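Local coordinates for cellulose-binding protein (Saccharophagus degradans, PDB 2YHG) that probably acts on glycosyl compounds and binds polysaccharide, this portion of it comprising a nucleoside hydrolase-like domain followed by a small beta-rich C-terminal domain, at residues L47-V52 / A240-T245; D217-N222 / A310-F315; H223-G228 / A232-R237. All coordinates share one frame; numbering follows the deposited sequence.

Contact 1 (L47-V52 / A240-T245); sequences LVRQLV and ATEGDT. With CA (calcium ion), chain B.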
loop_
_atom_site.group_PDB
_atom_site.type_symbol
_atom_site.label_atom_id
_atom_site.label_comp_id
_atom_site.label_asym_id
_atom_site.label_seq_id
_atom_site.Cartn_x
_atom_site.Cartn_y
_atom_site.Cartn_z
ATOM N N LEU A 47 11.424 4.213 -0.319
ATOM C CA LEU A 47 11.674 3.655 -1.633
ATOM C C LEU A 47 12.484 2.364 -1.534
ATOM O O LEU A 47 12.206 1.421 -2.276
ATOM C CB LEU A 47 12.326 4.674 -2.541
ATOM C CG LEU A 47 12.554 4.168 -3.975
ATOM C CD1 LEU A 47 11.261 3.698 -4.633
ATOM C CD2 LEU A 47 13.254 5.247 -4.813
ATOM N N VAL A 48 13.462 2.300 -0.632
ATOM C CA VAL A 48 14.210 1.055 -0.466
ATOM C C VAL A 48 13.276 -0.093 -0.087
ATOM O O VAL A 48 13.354 -1.177 -0.675
ATOM C CB VAL A 48 15.343 1.242 0.560
ATOM C CG1 VAL A 48 15.950 -0.131 0.926
ATOM C CG2 VAL A 48 16.425 2.189 0.002
ATOM N N ARG A 49 12.396 0.129 0.885
ATOM C CA ARG A 49 11.463 -0.932 1.259
ATOM C C ARG A 49 10.562 -1.313 0.089
ATOM O O ARG A 49 10.363 -2.501 -0.203
ATOM C CB ARG A 49 10.618 -0.562 2.470
ATOM C CG ARG A 49 9.771 -1.744 2.930
ATOM C CD ARG A 49 8.666 -1.396 3.890
ATOM N NE ARG A 49 9.168 -0.745 5.113
ATOM C CZ ARG A 49 9.294 -1.296 6.308
ATOM N NH1 ARG A 49 8.834 -2.504 6.578
ATOM N NH2 ARG A 49 9.838 -0.580 7.277
ATOM N N GLN A 50 10.031 -0.320 -0.623
ATOM C CA GLN A 50 9.166 -0.631 -1.757
ATOM C C GLN A 50 9.940 -1.488 -2.768
ATOM O O GLN A 50 9.368 -2.430 -3.357
ATOM C CB GLN A 50 8.637 0.632 -2.410
ATOM C CG GLN A 50 7.923 0.453 -3.743
ATOM C CD GLN A 50 6.608 -0.305 -3.678
ATOM O OE1 GLN A 50 5.539 0.313 -3.718
ATOM N NE2 GLN A 50 6.670 -1.623 -3.592
ATOM N N LEU A 51 11.188 -1.177 -3.019
ATOM C CA LEU A 51 11.942 -1.932 -4.024
ATOM C C LEU A 51 12.145 -3.388 -3.645
ATOM O O LEU A 51 12.010 -4.254 -4.502
ATOM C CB LEU A 51 13.239 -1.227 -4.365
ATOM C CG LEU A 51 13.052 0.099 -5.118
ATOM C CD1 LEU A 51 14.412 0.778 -5.207
ATOM C CD2 LEU A 51 12.469 -0.106 -6.466
ATOM N N VAL A 52 12.453 -3.675 -2.394
ATOM C CA VAL A 52 12.636 -5.084 -2.004
ATOM C C VAL A 52 11.310 -5.818 -1.846
ATOM O O VAL A 52 11.300 -7.042 -1.738
ATOM C CB VAL A 52 13.555 -5.265 -0.778
ATOM C CG1 VAL A 52 14.933 -4.679 -1.036
ATOM C CG2 VAL A 52 12.923 -4.734 0.512
ATOM N N ALA A 240 10.762 11.054 11.673
ATOM C CA ALA A 240 10.097 9.757 11.727
ATOM C C ALA A 240 10.668 8.841 10.665
ATOM O O ALA A 240 11.050 9.294 9.567
ATOM C CB ALA A 240 8.578 9.894 11.512
ATOM N N THR A 241 10.659 7.546 10.938
ATOM C CA THR A 241 11.055 6.550 9.968
ATOM C C THR A 241 9.874 6.282 9.021
ATOM O O THR A 241 8.760 6.032 9.470
ATOM C CB THR A 241 11.493 5.278 10.654
ATOM O OG1 THR A 241 12.758 5.565 11.249
ATOM C CG2 THR A 241 11.640 4.106 9.744
ATOM N N GLU A 242 10.119 6.372 7.719
ATOM C CA GLU A 242 9.187 5.860 6.699
ATOM C C GLU A 242 7.742 6.327 6.956
ATOM O O GLU A 242 6.789 5.560 6.814
ATOM C CB GLU A 242 9.248 4.328 6.623
ATOM C CG GLU A 242 10.543 3.858 6.026
ATOM C CD GLU A 242 10.551 2.401 5.741
ATOM O OE1 GLU A 242 9.640 1.936 4.989
ATOM O OE2 GLU A 242 11.400 1.638 6.301
ATOM N N GLY A 243 7.528 7.627 7.139
ATOM C CA GLY A 243 6.177 8.126 7.289
ATOM C C GLY A 243 5.281 7.861 6.077
ATOM O O GLY A 243 4.064 7.772 6.236
ATOM N N ASP A 244 5.882 7.750 4.887
ATOM C CA ASP A 244 5.114 7.555 3.669
ATOM C C ASP A 244 4.855 6.094 3.343
ATOM O O ASP A 244 4.067 5.799 2.440
ATOM C CB ASP A 244 5.832 8.186 2.511
ATOM C CG ASP A 244 6.049 9.654 2.709
ATOM O OD1 ASP A 244 5.041 10.307 3.042
ATOM O OD2 ASP A 244 7.190 10.148 2.598
ATOM N N THR A 245 5.508 5.171 4.026
ATOM C CA THR A 245 5.413 3.749 3.665
ATOM C C THR A 245 4.001 3.156 3.700
ATOM O O THR A 245 3.732 2.301 2.866
ATOM C CB THR A 245 6.438 2.964 4.484
ATOM O OG1 THR A 245 7.704 3.281 3.903
ATOM C CG2 THR A 245 6.188 1.475 4.531
HETATM CA CA CA B . 7.693 12.535 1.893
HETATM O O HOH W 1 8.373 12.823 4.360
HETATM O O HOH W 2 7.457 14.868 2.717
#
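Arg49 and Glu242 meet in a buried salt bridge, with Thr245 packed beside them. The arginine grips the carboxylate side-on, using NE and one terminal nitrogen, one for each oxygen. Its NE to OE1 of Glu242 is 2.7 Å and nearly straight at 170°; OE1 takes it on the syn lone pair, close to the guanidinium plane. The second bond, from Arg49 NH2 to Glu242 OE2 at 2.9 Å, is more bent and comes from above the carboxylate, 42° out of its plane, because the two flat groups are turned by roughly half a right angle against each other. A bend at chi3 (-58°) swings the end of the arginine across the glutamate, which reaches in with its chain extended beyond CG.

OE1 has a second donor. Thr245 OG1 lies 2.6 Å from Glu242 OE1 and gives its proton to the anti lone pair, so that oxygen is held from two directions, which would favour the charged form of the buried carboxylate. The threonine hydroxyl is also hydrogen-bonded to Ser46 OG. Glu242 to Thr245 form a type I beta turn, closed by Thr245 N to Glu242 O at 3.1 Å, which brings the two side chains onto the same side, toward helix 42-52. The methyl of the same threonine, CG2, rests 3.8 Å from Arg49 CD. Within this turn Asp244 faces the other way and binds calcium through OD2 at 2.5 Å, together with Asp36, Asp43 and the carbonyl of Trp151. Such an aspartate-rich calcium site is as in nucleoside hydrolases, consistent with the nucleoside hydrolase-like domain. Helix 42-52, which carries Arg49, follows strand 30-35, and Asp36 comes directly after that strand's end.

Ile311 and Phe315 of helix 308-323 and Trp213 pack against the arginine.

Contact 2 (D217-N222 / A310-F315); sequences DSYLDN and AIHNDF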
loop_
_atom_site.group_PDB
_atom_site.type_symbol
_atom_site.label_atom_id
_atom_site.label_comp_id
_atom_site.label_asym_id
_atom_site.label_seq_id
_atom_site.Cartn_x
_atom_site.Cartn_y
_atom_site.Cartn_z
ATOM N N ASP A 217 15.519 2.343 15.608
ATOM C CA ASP A 217 16.744 2.706 14.906
ATOM C C ASP A 217 17.738 1.554 14.918
ATOM O O ASP A 217 18.459 1.361 13.946
ATOM C CB ASP A 217 17.380 3.938 15.506
ATOM C CG ASP A 217 16.571 5.216 15.302
ATOM O OD1 ASP A 217 15.718 5.305 14.369
ATOM O OD2 ASP A 217 16.813 6.158 16.097
ATOM N N SER A 218 17.804 0.773 15.990
ATOM C CA SER A 218 18.683 -0.399 16.073
ATOM C C SER A 218 18.280 -1.512 15.133
ATOM O O SER A 218 19.123 -2.146 14.513
ATOM C CB SER A 218 18.669 -0.959 17.486
ATOM O OG SER A 218 19.459 -2.132 17.533
ATOM N N TYR A 219 16.973 -1.767 15.020
ATOM C CA TYR A 219 16.468 -2.705 14.011
ATOM C C TYR A 219 16.986 -2.290 12.643
ATOM O O TYR A 219 17.431 -3.089 11.838
ATOM C CB TYR A 219 14.941 -2.733 14.053
ATOM C CG TYR A 219 14.290 -3.316 12.814
ATOM C CD1 TYR A 219 14.093 -2.526 11.702
ATOM C CD2 TYR A 219 13.821 -4.617 12.781
ATOM C CE1 TYR A 219 13.418 -2.985 10.596
ATOM C CE2 TYR A 219 13.163 -5.121 11.637
ATOM C CZ TYR A 219 12.957 -4.297 10.545
ATOM O OH TYR A 219 12.248 -4.682 9.422
ATOM N N LEU A 220 16.871 -1.009 12.334
ATOM C CA LEU A 220 17.262 -0.542 11.014
ATOM C C LEU A 220 18.766 -0.775 10.815
ATOM O O LEU A 220 19.198 -1.250 9.773
ATOM C CB LEU A 220 16.922 0.944 10.829
ATOM C CG LEU A 220 15.411 1.247 10.845
ATOM C CD1 LEU A 220 15.196 2.756 10.874
ATOM C CD2 LEU A 220 14.719 0.592 9.671
ATOM N N ASP A 221 19.571 -0.414 11.804
ATOM C CA ASP A 221 21.004 -0.569 11.679
ATOM C C ASP A 221 21.397 -2.035 11.479
ATOM O O ASP A 221 22.234 -2.340 10.639
ATOM C CB ASP A 221 21.655 -0.002 12.939
ATOM C CG ASP A 221 23.163 0.027 12.868
ATOM O OD1 ASP A 221 23.721 0.598 11.924
ATOM O OD2 ASP A 221 23.767 -0.346 13.880
ATOM N N ASN A 222 20.800 -2.919 12.274
ATOM C CA ASN A 222 21.199 -4.312 12.252
ATOM C C ASN A 222 20.626 -5.122 11.109
ATOM O O ASN A 222 21.320 -5.979 10.562
ATOM C CB ASN A 222 20.878 -4.971 13.579
ATOM C CG ASN A 222 21.731 -4.435 14.708
ATOM O OD1 ASN A 222 21.218 -4.032 15.735
ATOM N ND2 ASN A 222 23.043 -4.517 14.552
ATOM N N ALA A 310 4.554 -8.554 11.643
ATOM C CA ALA A 310 4.616 -9.089 10.295
ATOM C C ALA A 310 5.375 -8.150 9.361
ATOM O O ALA A 310 6.168 -8.574 8.536
ATOM C CB ALA A 310 3.227 -9.391 9.767
ATOM N N ILE A 311 5.079 -6.856 9.463
ATOM C CA ILE A 311 5.724 -5.834 8.646
ATOM C C ILE A 311 7.239 -5.853 8.855
ATOM O O ILE A 311 8.015 -5.855 7.891
ATOM C CB ILE A 311 5.167 -4.429 8.957
ATOM C CG1 ILE A 311 3.703 -4.316 8.513
ATOM C CG2 ILE A 311 6.040 -3.345 8.355
ATOM C CD1 ILE A 311 2.986 -3.066 9.018
ATOM N N HIS A 312 7.667 -5.879 10.113
ATOM C CA HIS A 312 9.088 -5.798 10.373
ATOM C C HIS A 312 9.826 -7.059 9.955
ATOM O O HIS A 312 10.938 -7.004 9.405
ATOM C CB HIS A 312 9.375 -5.516 11.843
ATOM C CG HIS A 312 8.771 -4.240 12.326
ATOM N ND1 HIS A 312 8.578 -3.139 11.518
ATOM C CD2 HIS A 312 8.272 -3.915 13.540
ATOM C CE1 HIS A 312 7.956 -2.213 12.230
ATOM N NE2 HIS A 312 7.795 -2.635 13.469
ATOM N N ASN A 313 9.202 -8.202 10.184
ATOM C CA ASN A 313 9.828 -9.456 9.807
ATOM C C ASN A 313 9.929 -9.562 8.288
ATOM O O ASN A 313 10.929 -10.048 7.742
ATOM C CB ASN A 313 9.069 -10.647 10.388
ATOM C CG ASN A 313 9.224 -10.759 11.875
ATOM O OD1 ASN A 313 9.806 -9.895 12.557
ATOM N ND2 ASN A 313 8.668 -11.847 12.407
ATOM N N ASP A 314 8.894 -9.088 7.586
ATOM C CA ASP A 314 8.885 -9.062 6.143
ATOM C C ASP A 314 10.102 -8.305 5.600
ATOM O O ASP A 314 10.824 -8.802 4.730
ATOM C CB ASP A 314 7.579 -8.436 5.679
ATOM C CG ASP A 314 7.440 -8.362 4.196
ATOM O OD1 ASP A 314 7.710 -9.351 3.473
ATOM O OD2 ASP A 314 7.021 -7.306 3.712
ATOM N N PHE A 315 10.320 -7.088 6.062
ATOM C CA PHE A 315 11.402 -6.269 5.528
ATOM C C PHE A 315 12.754 -6.897 5.892
ATOM O O PHE A 315 13.667 -6.900 5.096
ATOM C CB PHE A 315 11.240 -4.857 6.064
ATOM C CG PHE A 315 12.157 -3.793 5.463
ATOM C CD1 PHE A 315 12.734 -3.894 4.239
ATOM C CD2 PHE A 315 12.327 -2.607 6.147
ATOM C CE1 PHE A 315 13.487 -2.854 3.716
ATOM C CE2 PHE A 315 13.052 -1.549 5.618
ATOM C CZ PHE A 315 13.639 -1.675 4.401
HETATM O O HOH W 3 10.070 -2.659 9.257
#
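Between 217-222 and 310-315, both helical, the nearest CA atoms are those of Tyr219 and His312, 8.8 Å apart, a distance bridged mainly by the tyrosine ring. With CG anti to its own backbone nitrogen (chi1 162°), Tyr219 reaches across to the other helix. Its hydroxyl gives a hydrogen bond to the backbone oxygen of His312, with Tyr219 OH to His312 O at 2.7 Å. The approach is in the carbonyl plane, on a lone pair, at a C=O to donor angle of 118°. The bond therefore comes in from the side of this helix carbonyl instead of end-on.

The rest of His312 flanks the same tyrosine. Its CB lies 3.8 Å from Tyr219 CE2, and the edge of the imidazole is turned to the tyrosine face, an edge-to-face pair with centroids 5.5 Å apart and planes at 55°. Water 3 bridges the two side chains: it donates to Tyr219 OH at 3.0 Å and lies 2.8 Å from His312 ND1. The hydroxyl thus has one acceptor and one donor, and the water ties the imidazole to it, which should limit rotation of that ring. Phe315, one turn further along, brings its CB to within 3.5 Å of Tyr219 OH, so the phenol oxygen ends in a notch made by backbone, methylene and water; the water lies at the edge of the phenylalanine ring, in its plane.

Beyond this pair, Phe315 packs on Ile224 of helix 217-225 and on Arg49 and Val52 of helix 42-52. On another side of helix 308-323, Ala310 meets Tyr427 and Tyr429 of strand 427-436, and Asn313 ND2 bonds to Asn425 O, so helix 308-323 lies between these helices and the sheet that holds strand 427-436.

Contact 3 (H223-G228 / A232-R237); sequences HIQSHG and AVYPNR. With ZN (zinc ion), chain I.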
loop_
_atom_site.group_PDB
_atom_site.type_symbol
_atom_site.label_atom_id
_atom_site.label_comp_id
_atom_site.label_asym_id
_atom_site.label_seq_id
_atom_site.Cartn_x
_atom_site.Cartn_y
_atom_site.Cartn_z
ATOM N N HIS A 223 19.353 -4.912 10.774
ATOM C CA HIS A 223 18.661 -5.776 9.814
ATOM C C HIS A 223 18.563 -5.196 8.426
ATOM O O HIS A 223 18.329 -5.925 7.468
ATOM C CB HIS A 223 17.263 -6.161 10.295
ATOM C CG HIS A 223 17.298 -7.021 11.507
ATOM N ND1 HIS A 223 17.930 -8.243 11.544
ATOM C CD2 HIS A 223 16.797 -6.808 12.746
ATOM C CE1 HIS A 223 17.844 -8.728 12.768
ATOM N NE2 HIS A 223 17.113 -7.908 13.501
ATOM N N ILE A 224 18.697 -3.868 8.297
ATOM C CA ILE A 224 18.432 -3.167 7.050
ATOM C C ILE A 224 19.702 -2.521 6.486
ATOM O O ILE A 224 20.189 -2.899 5.440
ATOM C CB ILE A 224 17.279 -2.132 7.186
ATOM C CG1 ILE A 224 16.032 -2.744 7.859
ATOM C CG2 ILE A 224 16.966 -1.519 5.827
ATOM C CD1 ILE A 224 15.409 -3.950 7.185
ATOM N N GLN A 225 20.237 -1.551 7.221
ATOM C CA GLN A 225 21.274 -0.680 6.701
ATOM C C GLN A 225 22.601 -1.386 6.458
ATOM O O GLN A 225 23.392 -0.971 5.626
ATOM C CB GLN A 225 21.446 0.488 7.670
ATOM C CG GLN A 225 20.226 1.395 7.679
ATOM C CD GLN A 225 20.291 2.464 8.718
ATOM O OE1 GLN A 225 20.380 2.165 9.902
ATOM N NE2 GLN A 225 20.234 3.720 8.292
ATOM N N SER A 226 22.825 -2.479 7.184
ATOM C CA SER A 226 24.024 -3.279 7.058
ATOM C C SER A 226 23.977 -4.219 5.876
ATOM O O SER A 226 24.965 -4.897 5.609
ATOM C CB SER A 226 24.245 -4.058 8.341
ATOM O OG SER A 226 23.129 -4.891 8.544
ATOM N N HIS A 227 22.807 -4.381 5.256
ATOM C CA HIS A 227 22.604 -5.415 4.236
ATOM C C HIS A 227 22.857 -4.911 2.807
ATOM O O HIS A 227 21.932 -4.574 2.060
ATOM C CB HIS A 227 21.209 -6.022 4.382
ATOM C CG HIS A 227 21.044 -6.946 5.552
ATOM N ND1 HIS A 227 21.495 -6.654 6.821
ATOM C CD2 HIS A 227 20.434 -8.155 5.646
ATOM C CE1 HIS A 227 21.168 -7.633 7.645
ATOM N NE2 HIS A 227 20.481 -8.533 6.970
ATOM N N GLY A 228 24.135 -4.844 2.453
ATOM C CA GLY A 228 24.538 -4.607 1.079
ATOM C C GLY A 228 24.191 -3.238 0.528
ATOM O O GLY A 228 24.010 -2.258 1.267
ATOM N N ALA A 232 22.939 0.396 2.197
ATOM C CA ALA A 232 23.832 1.537 2.220
ATOM C C ALA A 232 23.141 2.824 1.718
ATOM O O ALA A 232 23.646 3.923 1.942
ATOM C CB ALA A 232 25.080 1.239 1.404
ATOM N N VAL A 233 22.028 2.703 0.999
ATOM C CA VAL A 233 21.261 3.881 0.582
ATOM C C VAL A 233 19.966 4.068 1.395
ATOM O O VAL A 233 19.124 4.898 1.038
ATOM C CB VAL A 233 20.973 3.867 -0.944
ATOM C CG1 VAL A 233 22.262 3.914 -1.744
ATOM C CG2 VAL A 233 20.123 2.690 -1.340
ATOM N N TYR A 234 19.836 3.337 2.497
ATOM C CA TYR A 234 18.733 3.517 3.454
ATOM C C TYR A 234 19.245 4.432 4.554
ATOM O O TYR A 234 20.043 4.002 5.383
ATOM C CB TYR A 234 18.304 2.162 4.008
ATOM C CG TYR A 234 17.064 2.224 4.870
ATOM C CD1 TYR A 234 17.109 2.695 6.154
ATOM C CD2 TYR A 234 15.812 1.784 4.407
ATOM C CE1 TYR A 234 15.986 2.807 6.953
ATOM C CE2 TYR A 234 14.660 1.881 5.207
ATOM C CZ TYR A 234 14.758 2.389 6.468
ATOM O OH TYR A 234 13.678 2.559 7.273
ATOM N N PRO A 235 18.847 5.701 4.584
ATOM C CA PRO A 235 19.464 6.627 5.540
ATOM C C PRO A 235 18.848 6.489 6.930
ATOM O O PRO A 235 17.745 5.947 7.069
ATOM C CB PRO A 235 19.124 7.986 4.959
ATOM C CG PRO A 235 17.786 7.756 4.268
ATOM C CD PRO A 235 17.935 6.399 3.660
ATOM N N ASN A 236 19.540 7.011 7.933
ATOM C CA ASN A 236 18.974 7.115 9.257
ATOM C C ASN A 236 17.759 8.039 9.256
ATOM O O ASN A 236 17.637 8.978 8.468
ATOM C CB ASN A 236 20.013 7.683 10.220
ATOM C CG ASN A 236 21.064 6.695 10.605
ATOM O OD1 ASN A 236 20.943 5.496 10.384
ATOM N ND2 ASN A 236 22.090 7.187 11.267
ATOM N N ARG A 237 16.883 7.764 10.212
ATOM C CA ARG A 237 15.795 8.645 10.578
ATOM C C ARG A 237 16.274 10.030 11.001
ATOM O O ARG A 237 17.235 10.165 11.738
ATOM C CB ARG A 237 15.080 7.997 11.765
ATOM C CG ARG A 237 13.897 8.748 12.287
ATOM C CD ARG A 237 13.325 8.054 13.485
ATOM N NE ARG A 237 14.271 7.916 14.591
ATOM C CZ ARG A 237 14.652 8.921 15.367
ATOM N NH1 ARG A 237 13.996 10.088 15.344
ATOM N NH2 ARG A 237 15.620 8.738 16.246
HETATM ZN ZN ZN I . 19.270 -9.956 7.951
HETATM O O HOH W 4 17.730 -8.574 7.704
HETATM O O HOH W 5 19.684 -9.288 9.861
HETATM O O HOH W 6 18.004 -11.332 8.941
#
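Gln225 sets out with CG anti to its carbonyl carbon (chi1 -68°) and then runs extended, while Tyr234 has CG anti to its backbone nitrogen (chi1 -173°); the glutamine amide is thereby carried past the edge of the tyrosine ring to the chain beyond. There NE2 spends both hydrogens: on Tyr234 O, 2.9 Å from Gln225 NE2 and almost straight at 171°, and on Asn236 OD1, 2.8 Å from it. Both acceptors lie near the amide plane, which fixes the rotation of the amide. Ile224 sits over one face of Tyr234 in a CH-pi contact, its CG2 4.0 Å from the ring centroid. Gly228 O receives Ala232 N at 3.0 Å. These bonds close the chain where helix 217-225 gives way to helix 228-232 and the following loop, beside two metal sites.

Gln225 and Gly228 belong to a magnesium site, and His227 NE2 binds zinc at 2.1 Å with Asp320. His223 is second-shell, its carbonyl and ND1 hydrogen-bonded to zinc waters 4 and 5.

Tyr234 leans on Gln45 and Val48 of helix 42-52, with its OH hydrogen-bonded to Glu242, and Ile224 reaches Phe315 and Met319 of helix 308-323.

Overall arrangement
The three contacts form one cluster, with centres 10 to 11 Å apart. Contacts 2 and 3 share helix 217-225, where Leu220 O lies 2.8 Å from Gln225 N, and Asp217 OD2 forms a salt bridge with Arg237 NH2 at 2.8 Å. Contact 1 joins contact 3 through Tyr234 OH, 2.6 Å from Glu242 OE2, and contact 2 through Phe315, whose CD2 is 3.3 Å from Arg49 CZ. Contact 1 supplies Asp244 to the calcium site, consistent with a nucleoside hydrolase relative, and contact 3 supplies a zinc ligand and magnesium ligands. The Arg49 side chain is about 13 Å from the zinc.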